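Local atomic coordinates of HRDC domain-containing protein (Bifidobacterium adolescentis ATCC 15703, PDB entry 3CYM), a protein that is of unknown function but resembles ribonuclease D and is probably a nucleic-acid-binding 3'-5' exonuclease. Residues Glu226-Val237 and Ile264-Pro272; Ala239-Leu247 and Ser313-Asp321. One frame throughout, in Å; residues are numbered along the deposited sequence. Where two conformers were deposited one is given.

Contact 1: residues Glu226-Val237 and Ile264-Pro272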
loop_
_atom_site.group_PDB
_atom_site.type_symbol
_atom_site.label_atom_id
_atom_site.label_comp_id
_atom_site.label_asym_id
_atom_site.label_seq_id
_atom_site.Cartn_x
_atom_site.Cartn_y
_atom_site.Cartn_z
ATOM N N GLU A 226 2.673 -11.687 -23.475
ATOM C CA GLU A 226 2.549 -12.787 -24.424
ATOM C C GLU A 226 1.411 -12.583 -25.428
ATOM O O GLU A 226 1.228 -13.396 -26.333
ATOM C CB GLU A 226 2.311 -14.090 -23.661
ATOM C CG GLU A 226 3.379 -14.454 -22.631
ATOM C CD GLU A 226 3.017 -15.693 -21.830
ATOM O OE1 GLU A 226 2.011 -16.357 -22.166
ATOM O OE2 GLU A 226 3.738 -16.009 -20.858
ATOM N N VAL A 227 0.672 -11.486 -25.266
ATOM C CA VAL A 227 -0.581 -11.239 -25.975
ATOM C C VAL A 227 -0.615 -9.803 -26.544
ATOM O O VAL A 227 -1.507 -9.444 -27.318
ATOM C CB VAL A 227 -1.799 -11.626 -25.032
ATOM C CG1 VAL A 227 -2.846 -10.538 -24.879
ATOM C CG2 VAL A 227 -2.412 -12.962 -25.433
ATOM N N MET A 228 0.406 -9.014 -26.202
ATOM C CA MET A 228 0.508 -7.593 -26.592
ATOM C C MET A 228 0.616 -7.270 -28.089
ATOM O O MET A 228 0.310 -6.154 -28.498
ATOM C CB MET A 228 1.646 -6.913 -25.829
ATOM C CG MET A 228 1.179 -6.081 -24.643
ATOM S SD MET A 228 2.461 -5.833 -23.395
ATOM C CE MET A 228 3.769 -5.039 -24.339
ATOM N N ARG A 229 1.033 -8.235 -28.903
ATOM C CA ARG A 229 1.042 -8.072 -30.363
ATOM C C ARG A 229 -0.365 -8.164 -30.964
ATOM O O ARG A 229 -0.609 -7.703 -32.079
ATOM C CB ARG A 229 1.955 -9.125 -31.006
ATOM C CG ARG A 229 1.495 -10.584 -30.802
ATOM C CD ARG A 229 2.647 -11.464 -30.354
ATOM N NE ARG A 229 3.111 -11.088 -29.019
ATOM C CZ ARG A 229 4.390 -10.995 -28.660
ATOM N NH1 ARG A 229 4.701 -10.639 -27.421
ATOM N NH2 ARG A 229 5.360 -11.240 -29.536
ATOM N N ASP A 230 -1.281 -8.760 -30.209
ATOM C CA ASP A 230 -2.603 -9.121 -30.692
ATOM C C ASP A 230 -3.641 -8.231 -30.012
ATOM O O ASP A 230 -3.992 -8.441 -28.846
ATOM C CB ASP A 230 -2.840 -10.610 -30.395
ATOM C CG ASP A 230 -4.116 -11.159 -31.014
ATOM O OD1 ASP A 230 -4.910 -10.390 -31.604
ATOM O OD2 ASP A 230 -4.327 -12.388 -30.895
ATOM N N ARG A 231 -4.129 -7.242 -30.754
ATOM C CA ARG A 231 -5.058 -6.249 -30.209
ATOM C C ARG A 231 -6.466 -6.798 -29.959
ATOM O O ARG A 231 -7.176 -6.285 -29.094
ATOM C CB ARG A 231 -5.099 -4.992 -31.085
ATOM C CG ARG A 231 -3.707 -4.481 -31.463
ATOM C CD ARG A 231 -3.649 -2.983 -31.743
ATOM N NE ARG A 231 -4.619 -2.554 -32.748
ATOM C CZ ARG A 231 -5.481 -1.553 -32.586
ATOM N NH1 ARG A 231 -5.497 -0.853 -31.459
ATOM N NH2 ARG A 231 -6.323 -1.243 -33.563
ATOM N N GLN A 232 -6.860 -7.838 -30.700
ATOM C CA GLN A 232 -8.126 -8.537 -30.438
ATOM C C GLN A 232 -8.059 -9.347 -29.142
ATOM O O GLN A 232 -9.042 -9.436 -28.413
ATOM C CB GLN A 232 -8.549 -9.436 -31.606
ATOM C CG GLN A 232 -10.021 -9.876 -31.523
ATOM C CD GLN A 232 -10.493 -10.690 -32.710
ATOM O OE1 GLN A 232 -11.680 -10.675 -33.038
ATOM N NE2 GLN A 232 -9.576 -11.405 -33.360
ATOM N N ALA A 233 -6.892 -9.926 -28.867
ATOM C CA ALA A 233 -6.638 -10.596 -27.593
ATOM C C ALA A 233 -6.667 -9.584 -26.459
ATOM O O ALA A 233 -7.199 -9.859 -25.390
ATOM C CB ALA A 233 -5.305 -11.313 -27.623
ATOM N N LEU A 234 -6.116 -8.404 -26.717
ATOM C CA LEU A 234 -6.104 -7.326 -25.739
ATOM C C LEU A 234 -7.508 -6.817 -25.444
ATOM O O LEU A 234 -7.812 -6.511 -24.300
ATOM C CB LEU A 234 -5.166 -6.203 -26.181
ATOM C CG LEU A 234 -3.672 -6.553 -26.094
ATOM C CD1 LEU A 234 -2.799 -5.482 -26.751
ATOM C CD2 LEU A 234 -3.230 -6.803 -24.650
ATOM N N ALA A 235 -8.365 -6.786 -26.465
ATOM C CA ALA A 235 -9.791 -6.480 -26.294
ATOM C C ALA A 235 -10.505 -7.522 -25.425
ATOM O O ALA A 235 -11.407 -7.181 -24.665
ATOM C CB ALA A 235 -10.472 -6.369 -27.633
ATOM N N ILE A 236 -10.089 -8.781 -25.543
ATOM C CA ILE A 236 -10.616 -9.870 -24.720
ATOM C C ILE A 236 -10.146 -9.736 -23.261
ATOM O O ILE A 236 -10.959 -9.820 -22.333
ATOM C CB ILE A 236 -10.271 -11.271 -25.343
ATOM C CG1 ILE A 236 -11.068 -11.465 -26.633
ATOM C CG2 ILE A 236 -10.578 -12.405 -24.377
ATOM C CD1 ILE A 236 -10.557 -12.524 -27.557
ATOM N N VAL A 237 -8.847 -9.510 -23.075
ATOM C CA VAL A 237 -8.273 -9.233 -21.754
ATOM C C VAL A 237 -8.967 -8.036 -21.081
ATOM O O VAL A 237 -9.376 -8.129 -19.928
ATOM C CB VAL A 237 -6.748 -8.998 -21.831
ATOM C CG1 VAL A 237 -6.206 -8.518 -20.494
ATOM C CG2 VAL A 237 -6.036 -10.278 -22.258
ATOM N N ILE A 264 -7.725 -15.930 -18.369
ATOM C CA ILE A 264 -7.868 -14.717 -19.187
ATOM C C ILE A 264 -6.924 -14.715 -20.401
ATOM O O ILE A 264 -7.379 -14.577 -21.538
ATOM C CB ILE A 264 -7.670 -13.417 -18.341
ATOM C CG1 ILE A 264 -8.816 -13.242 -17.342
ATOM C CG2 ILE A 264 -7.576 -12.175 -19.230
ATOM C CD1 ILE A 264 -8.593 -12.151 -16.324
ATOM N N ILE A 265 -5.624 -14.893 -20.151
ATOM C CA ILE A 265 -4.614 -14.964 -21.218
ATOM C C ILE A 265 -4.877 -16.150 -22.157
ATOM O O ILE A 265 -4.813 -16.009 -23.377
ATOM C CB ILE A 265 -3.164 -14.996 -20.631
ATOM C CG1 ILE A 265 -2.865 -13.720 -19.819
ATOM C CG2 ILE A 265 -2.106 -15.207 -21.716
ATOM C CD1 ILE A 265 -2.942 -12.423 -20.601
ATOM N N GLU A 266 -5.217 -17.299 -21.582
ATOM C CA GLU A 266 -5.524 -18.506 -22.347
ATOM C C GLU A 266 -6.645 -18.301 -23.367
ATOM O O GLU A 266 -6.493 -18.655 -24.541
ATOM C CB GLU A 266 -5.915 -19.632 -21.399
ATOM C CG GLU A 266 -5.174 -20.915 -21.639
ATOM C CD GLU A 266 -5.756 -22.080 -20.859
ATOM O OE1 GLU A 266 -6.092 -23.099 -21.497
ATOM O OE2 GLU A 266 -5.876 -21.979 -19.614
ATOM N N VAL A 267 -7.756 -17.712 -22.923
ATOM C CA VAL A 267 -8.912 -17.510 -23.804
ATOM C C VAL A 267 -8.704 -16.347 -24.780
ATOM O O VAL A 267 -9.324 -16.303 -25.842
ATOM C CB VAL A 267 -10.257 -17.372 -23.026
ATOM C CG1 VAL A 267 -10.567 -18.632 -22.266
ATOM C CG2 VAL A 267 -10.207 -16.241 -22.077
ATOM N N ALA A 268 -7.810 -15.423 -24.429
ATOM C CA ALA A 268 -7.461 -14.319 -25.322
ATOM C C ALA A 268 -6.598 -14.821 -26.471
ATOM O O ALA A 268 -6.712 -14.336 -27.593
ATOM C CB ALA A 268 -6.762 -13.209 -24.561
ATOM N N LYS A 269 -5.744 -15.801 -26.176
ATOM C CA LYS A 269 -4.960 -16.508 -27.186
ATOM C C LYS A 269 -5.860 -17.346 -28.091
ATOM O O LYS A 269 -5.829 -17.206 -29.310
ATOM C CB LYS A 269 -3.949 -17.429 -26.506
ATOM C CG LYS A 269 -2.666 -16.762 -26.054
ATOM C CD LYS A 269 -1.924 -17.735 -25.149
ATOM C CE LYS A 269 -0.440 -17.441 -25.082
ATOM N NZ LYS A 269 -0.205 -16.095 -24.504
ATOM N N ARG A 270 -6.693 -18.179 -27.473
ATOM C CA ARG A 270 -7.456 -19.190 -28.190
ATOM C C ARG A 270 -8.701 -18.664 -28.894
ATOM O O ARG A 270 -9.118 -19.229 -29.905
ATOM C CB ARG A 270 -7.847 -20.318 -27.243
ATOM C CG ARG A 270 -6.707 -21.218 -26.836
ATOM C CD ARG A 270 -7.143 -22.655 -27.039
ATOM N NE ARG A 270 -6.715 -23.539 -25.966
ATOM C CZ ARG A 270 -7.258 -24.726 -25.716
ATOM N NH1 ARG A 270 -8.265 -25.176 -26.451
ATOM N NH2 ARG A 270 -6.799 -25.461 -24.717
ATOM N N LYS A 271 -9.285 -17.593 -28.351
ATOM C CA LYS A 271 -10.529 -16.989 -28.861
ATOM C C LYS A 271 -11.659 -17.996 -29.186
ATOM O O LYS A 271 -11.972 -18.213 -30.362
ATOM C CB LYS A 271 -10.243 -16.100 -30.078
ATOM C CG LYS A 271 -9.005 -15.226 -29.942
ATOM C CD LYS A 271 -8.842 -14.330 -31.148
ATOM C CE LYS A 271 -7.787 -13.275 -30.908
ATOM N NZ LYS A 271 -6.492 -13.896 -30.553
ATOM N N PRO A 272 -12.269 -18.611 -28.149
ATOM C CA PRO A 272 -13.406 -19.501 -28.387
ATOM C C PRO A 272 -14.615 -18.759 -28.983
ATOM O O PRO A 272 -15.051 -17.744 -28.446
ATOM C CB PRO A 272 -13.725 -20.041 -26.988
ATOM C CG PRO A 272 -13.195 -19.005 -26.046
ATOM C CD PRO A 272 -11.954 -18.497 -26.710
#

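Contact 2: residues Ala239-Leu247 and Ser313-Asp321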
loop_
_atom_site.group_PDB
_atom_site.type_symbol
_atom_site.label_atom_id
_atom_site.label_comp_id
_atom_site.label_asym_id
_atom_site.label_seq_id
_atom_site.Cartn_x
_atom_site.Cartn_y
_atom_site.Cartn_z
ATOM N N ALA A 239 -11.998 -6.822 -21.688
ATOM C CA ALA A 239 -13.402 -7.142 -21.420
ATOM C C ALA A 239 -13.557 -8.088 -20.226
ATOM O O ALA A 239 -14.436 -7.888 -19.385
ATOM C CB ALA A 239 -14.051 -7.730 -22.665
ATOM N N LEU A 240 -12.692 -9.101 -20.158
ATOM C CA LEU A 240 -12.658 -10.053 -19.043
ATOM C C LEU A 240 -12.244 -9.430 -17.712
ATOM O O LEU A 240 -12.890 -9.684 -16.692
ATOM C CB LEU A 240 -11.742 -11.235 -19.364
ATOM C CG LEU A 240 -12.278 -12.310 -20.315
ATOM C CD1 LEU A 240 -11.157 -13.257 -20.615
ATOM C CD2 LEU A 240 -13.459 -13.072 -19.723
ATOM N N TRP A 241 -11.172 -8.632 -17.720
ATOM C CA TRP A 241 -10.735 -7.899 -16.535
ATOM C C TRP A 241 -11.848 -7.028 -15.967
ATOM O O TRP A 241 -12.032 -6.977 -14.745
ATOM C CB TRP A 241 -9.515 -7.013 -16.828
ATOM C CG TRP A 241 -8.925 -6.394 -15.581
ATOM C CD1 TRP A 241 -7.876 -6.884 -14.840
ATOM C CD2 TRP A 241 -9.351 -5.184 -14.919
ATOM N NE1 TRP A 241 -7.630 -6.062 -13.768
ATOM C CE2 TRP A 241 -8.516 -5.013 -13.789
ATOM C CE3 TRP A 241 -10.355 -4.228 -15.173
ATOM C CZ2 TRP A 241 -8.651 -3.920 -12.911
ATOM C CZ3 TRP A 241 -10.501 -3.144 -14.294
ATOM C CH2 TRP A 241 -9.648 -3.003 -13.179
ATOM N N THR A 242 -12.550 -6.327 -16.857
ATOM C CA THR A 242 -13.590 -5.375 -16.475
ATOM C C THR A 242 -14.764 -6.068 -15.800
ATOM O O THR A 242 -15.185 -5.653 -14.711
ATOM C CB THR A 242 -14.086 -4.569 -17.696
ATOM O OG1 THR A 242 -12.976 -3.896 -18.299
ATOM C CG2 THR A 242 -15.146 -3.539 -17.293
ATOM N N ARG A 243 -15.285 -7.117 -16.439
ATOM C CA ARG A 243 -16.411 -7.853 -15.871
ATOM C C ARG A 243 -16.028 -8.557 -14.565
ATOM O O ARG A 243 -16.797 -8.533 -13.609
ATOM C CB ARG A 243 -17.021 -8.816 -16.886
ATOM C CG ARG A 243 -18.314 -9.500 -16.422
ATOM C CD ARG A 243 -19.367 -8.537 -15.860
ATOM N NE ARG A 243 -20.590 -9.255 -15.492
ATOM C CZ ARG A 243 -21.514 -8.832 -14.631
ATOM N NH1 ARG A 243 -21.381 -7.679 -13.977
ATOM N NH2 ARG A 243 -22.577 -9.591 -14.400
ATOM N N ARG A 244 -14.830 -9.144 -14.525
ATOM C CA ARG A 244 -14.295 -9.747 -13.303
ATOM C C ARG A 244 -14.199 -8.723 -12.165
ATOM O O ARG A 244 -14.459 -9.053 -11.020
ATOM C CB ARG A 244 -12.922 -10.376 -13.578
ATOM C CG ARG A 244 -12.303 -11.145 -12.420
ATOM C CD ARG A 244 -10.898 -11.601 -12.759
ATOM N NE ARG A 244 -9.914 -10.519 -12.746
ATOM C CZ ARG A 244 -8.595 -10.707 -12.798
ATOM N NH1 ARG A 244 -7.777 -9.665 -12.790
ATOM N NH2 ARG A 244 -8.089 -11.935 -12.857
ATOM N N ASP A 245 -13.848 -7.482 -12.497
ATOM C CA ASP A 245 -13.720 -6.417 -11.496
ATOM C C ASP A 245 -15.073 -5.969 -10.937
ATOM O O ASP A 245 -15.192 -5.702 -9.744
ATOM C CB ASP A 245 -12.961 -5.221 -12.077
ATOM C CG ASP A 245 -12.629 -4.174 -11.031
ATOM O OD1 ASP A 245 -11.727 -4.416 -10.201
ATOM O OD2 ASP A 245 -13.267 -3.105 -11.054
ATOM N N GLU A 246 -16.079 -5.892 -11.805
ATOM C CA GLU A 246 -17.452 -5.561 -11.405
ATOM C C GLU A 246 -18.006 -6.583 -10.424
ATOM O O GLU A 246 -18.501 -6.223 -9.352
ATOM C CB GLU A 246 -18.366 -5.507 -12.631
ATOM C CG GLU A 246 -18.088 -4.361 -13.574
ATOM C CD GLU A 246 -18.906 -4.437 -14.842
ATOM O OE1 GLU A 246 -19.808 -5.303 -14.932
ATOM O OE2 GLU A 246 -18.637 -3.627 -15.755
ATOM N N LEU A 247 -17.898 -7.853 -10.808
ATOM C CA LEU A 247 -18.405 -8.981 -10.028
ATOM C C LEU A 247 -17.628 -9.204 -8.742
ATOM O O LEU A 247 -18.185 -9.660 -7.755
ATOM C CB LEU A 247 -18.393 -10.255 -10.874
ATOM C CG LEU A 247 -19.428 -10.284 -12.008
ATOM C CD1 LEU A 247 -19.141 -11.359 -13.032
ATOM C CD2 LEU A 247 -20.837 -10.454 -11.459
ATOM N N SER A 313 -20.530 -19.603 -18.049
ATOM C CA SER A 313 -21.351 -18.967 -19.081
ATOM C C SER A 313 -21.235 -17.448 -19.086
ATOM O O SER A 313 -21.380 -16.820 -20.131
ATOM C CB SER A 313 -22.825 -19.349 -18.916
ATOM O OG SER A 313 -23.038 -20.726 -19.166
ATOM N N MET A 314 -20.988 -16.865 -17.910
ATOM C CA MET A 314 -20.856 -15.411 -17.764
ATOM C C MET A 314 -19.590 -14.892 -18.435
ATOM O O MET A 314 -19.575 -13.781 -18.957
ATOM C CB MET A 314 -20.853 -14.993 -16.288
ATOM C CG MET A 314 -22.084 -15.432 -15.493
ATOM S SD MET A 314 -21.922 -15.058 -13.733
ATOM C CE MET A 314 -23.339 -15.920 -13.061
ATOM N N TRP A 315 -18.525 -15.690 -18.404
ATOM C CA TRP A 315 -17.295 -15.327 -19.092
ATOM C C TRP A 315 -17.432 -15.563 -20.588
ATOM O O TRP A 315 -16.919 -14.784 -21.373
ATOM C CB TRP A 315 -16.093 -16.081 -18.529
ATOM C CG TRP A 315 -15.985 -16.016 -17.028
ATOM C CD1 TRP A 315 -16.045 -17.065 -16.166
ATOM C CD2 TRP A 315 -15.808 -14.842 -16.219
ATOM N NE1 TRP A 315 -15.914 -16.627 -14.870
ATOM C CE2 TRP A 315 -15.767 -15.266 -14.874
ATOM C CE3 TRP A 315 -15.675 -13.473 -16.502
ATOM C CZ2 TRP A 315 -15.594 -14.374 -13.809
ATOM C CZ3 TRP A 315 -15.507 -12.586 -15.442
ATOM C CH2 TRP A 315 -15.473 -13.043 -14.113
ATOM N N LYS A 316 -18.151 -16.620 -20.960
ATOM C CA LYS A 316 -18.439 -16.960 -22.362
ATOM C C LYS A 316 -19.125 -15.807 -23.107
ATOM O O LYS A 316 -18.708 -15.454 -24.206
ATOM C CB LYS A 316 -19.279 -18.241 -22.419
ATOM C CG LYS A 316 -19.710 -18.694 -23.815
ATOM C CD LYS A 316 -20.120 -20.175 -23.832
ATOM C CE LYS A 316 -21.304 -20.497 -22.910
ATOM N NZ LYS A 316 -22.606 -20.005 -23.448
ATOM N N ASN A 317 -20.146 -15.214 -22.480
ATOM C CA ASN A 317 -20.855 -14.033 -22.997
ATOM C C ASN A 317 -19.947 -12.819 -23.193
ATOM O O ASN A 317 -20.130 -12.038 -24.123
ATOM C CB ASN A 317 -21.987 -13.620 -22.043
ATOM C CG ASN A 317 -23.128 -14.628 -21.980
ATOM O OD1 ASN A 317 -23.389 -15.370 -22.932
ATOM N ND2 ASN A 317 -23.833 -14.641 -20.845
ATOM N N ILE A 318 -18.986 -12.650 -22.291
ATOM C CA ILE A 318 -18.054 -11.532 -22.349
ATOM C C ILE A 318 -17.083 -11.705 -23.525
ATOM O O ILE A 318 -16.802 -10.736 -24.236
ATOM C CB ILE A 318 -17.322 -11.343 -20.980
ATOM C CG1 ILE A 318 -18.313 -10.911 -19.885
ATOM C CG2 ILE A 318 -16.167 -10.357 -21.077
ATOM C CD1 ILE A 318 -19.094 -9.620 -20.178
ATOM N N ILE A 319 -16.613 -12.938 -23.738
ATOM C CA ILE A 319 -15.705 -13.239 -24.846
ATOM C C ILE A 319 -16.408 -12.976 -26.189
ATOM O O ILE A 319 -15.793 -12.416 -27.112
ATOM C CB ILE A 319 -15.112 -14.678 -24.735
ATOM C CG1 ILE A 319 -14.306 -14.828 -23.440
ATOM C CG2 ILE A 319 -14.215 -15.014 -25.929
ATOM C CD1 ILE A 319 -14.076 -16.280 -23.007
ATOM N N GLN A 320 -17.691 -13.339 -26.273
ATOM C CA GLN A 320 -18.545 -13.043 -27.429
ATOM C C GLN A 320 -18.596 -11.552 -27.752
ATOM O O GLN A 320 -18.392 -11.160 -28.896
ATOM C CB GLN A 320 -19.967 -13.531 -27.171
ATOM C CG GLN A 320 -20.419 -14.687 -28.037
ATOM C CD GLN A 320 -21.914 -14.635 -28.315
ATOM O OE1 GLN A 320 -22.706 -14.230 -27.457
ATOM N NE2 GLN A 320 -22.307 -15.033 -29.524
ATOM N N ASP A 321 -18.874 -10.743 -26.729
ATOM C CA ASP A 321 -18.908 -9.279 -26.826
ATOM C C ASP A 321 -17.591 -8.696 -27.316
ATOM O O ASP A 321 -17.575 -7.858 -28.218
ATOM C CB ASP A 321 -19.240 -8.664 -25.466
ATOM C CG ASP A 321 -20.611 -9.055 -24.966
ATOM O OD1 ASP A 321 -21.447 -9.500 -25.789
ATOM O OD2 ASP A 321 -20.853 -8.923 -23.744
#

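Contact 1: residues Glu226-Val237 and Ile264-Pro272
Lys-271 reaches across to Asp-230 and ties the C-terminal end of helix 261-270 to the start of helix 231-250. Its NZ gives one hydrogen bond to Asp-230 OD2 at 2.7 Å, as part of a salt bridge; it arrives on the syn side, 24° out of the carboxylate plane. A second bond from the same NZ goes back to Ala-268 O at 3.0 Å, nearly in line with that C=O, so the ammonium joins both segments. The lysine chain is extended until its last torsion, where a bend (chi4 57°) turns NZ toward these two acceptors; on the way, its CE passes Gln-232 NE2 at 3.6 Å and its CG rests near Ile-236 CD1. Asp-230 is the N-cap residue of helix 231-250, and its other oxygen, OD1, accepts weak bonds from the backbone N of Gln-232 and of Ala-233.

Lys-269 makes the second salt bridge, a longer one of 3.2 Å from its NZ to Glu-226 OE1, using the lone pair that faces away from OE2. His-223 ND1 is hydrogen-bonded to OE2, so both carboxylate oxygens are engaged.

Between these two charged pairs the helices run closer to antiparallel than to parallel (142°), their axes 8.4 Å apart. Small residues permit the approach: Ala-233 and Ala-268 have their CA atoms 4.4 Å apart. Val-237 CG2 lies 3.8 Å from Ala-268 CB and also meets Ile-264 CG2, while Ile-236 CG2 packs on Ala-268.

The chemistry implies an apolar helix-helix core with charged pairs at its margin, consistent with an HRDC-type helical bundle; one carboxylate both caps a helix and pairs with a lysine, which probably favours the ionised carboxylate of Asp-230.

Contact 2: residues Ala239-Leu247 and Ser313-Asp321
The indole of Trp-315 points its six-membered ring at helix 231-250 and meets that helix edge-on. Arg-244 N lies in the ring plane at the edge, 3.6 Å from Trp-315 CZ3, and Arg-244 CA sits near the same plane, equally close to CH2. Leu-240 CD2 and Leu-247 CD1 approach the ring obliquely, the former 3.9 Å from Trp-315 CE3. The Arg-244 guanidinium stands almost perpendicular to the indole (88°), but only the start of that side chain, CB and CG, touches the ring; its far end turns away to a salt bridge with Asp-261. A second guanidinium, that of Arg-243, has Leu-247 CD2 over one face, 3.4 Å above its plane, and its NH1 makes a hydrogen-bonded salt bridge to Glu-246 OE1 at 3.0 Å, within helix 231-250.

Ile-318 carries the rest of the contact. Its CG2, anti to the backbone N, reaches Ala-239 at both O (3.5 Å) and CB (3.7 Å). Its CG1 branch meets Arg-243 CG at 3.7 Å, the two side chains crossing at about a right angle, so the arginine contributes its aliphatic stem here. No hydrogen bond spans the two segments, and the joint rests on van der Waals packing.

The axes come within 9.6 Å at 141°, a crossing well short of antiparallel and consistent with the helical bundle of an HRDC-type domain. Helix 261-270 joins the pair through Ile-264 and Val-267, which touch Leu-240, with Val-267 also on Ile-319. Helix 275-279 adds Phe-278 against Ile-319, Leu-258 of helix 255-258 meets Leu-247, and loop residues Ile-284 and Ile-310 touch Trp-315.

Both contacts use helix 231-250: contact 1 takes its N-terminal turns and the preceding loop, contact 2 the turns that follow. Their centres are 13 Å apart, and they meet directly where Val-267 CG2 lies 3.5 Å from Leu-240 CD1, so helices 231-250, 261-270 and 312-323 share one apolar interior. Each is mainly buried, but contact 1 includes exposed residues, Glu-226 and Lys-269, at its margin and carries inter-segment salt bridges near helix ends. Contact 2 joins the middle of helix 231-250 to most of helix 312-323 by van der Waals packing, with no hydrogen bond across the segments. The closer approach of the axes in contact 1 is consistent with its facing alanines.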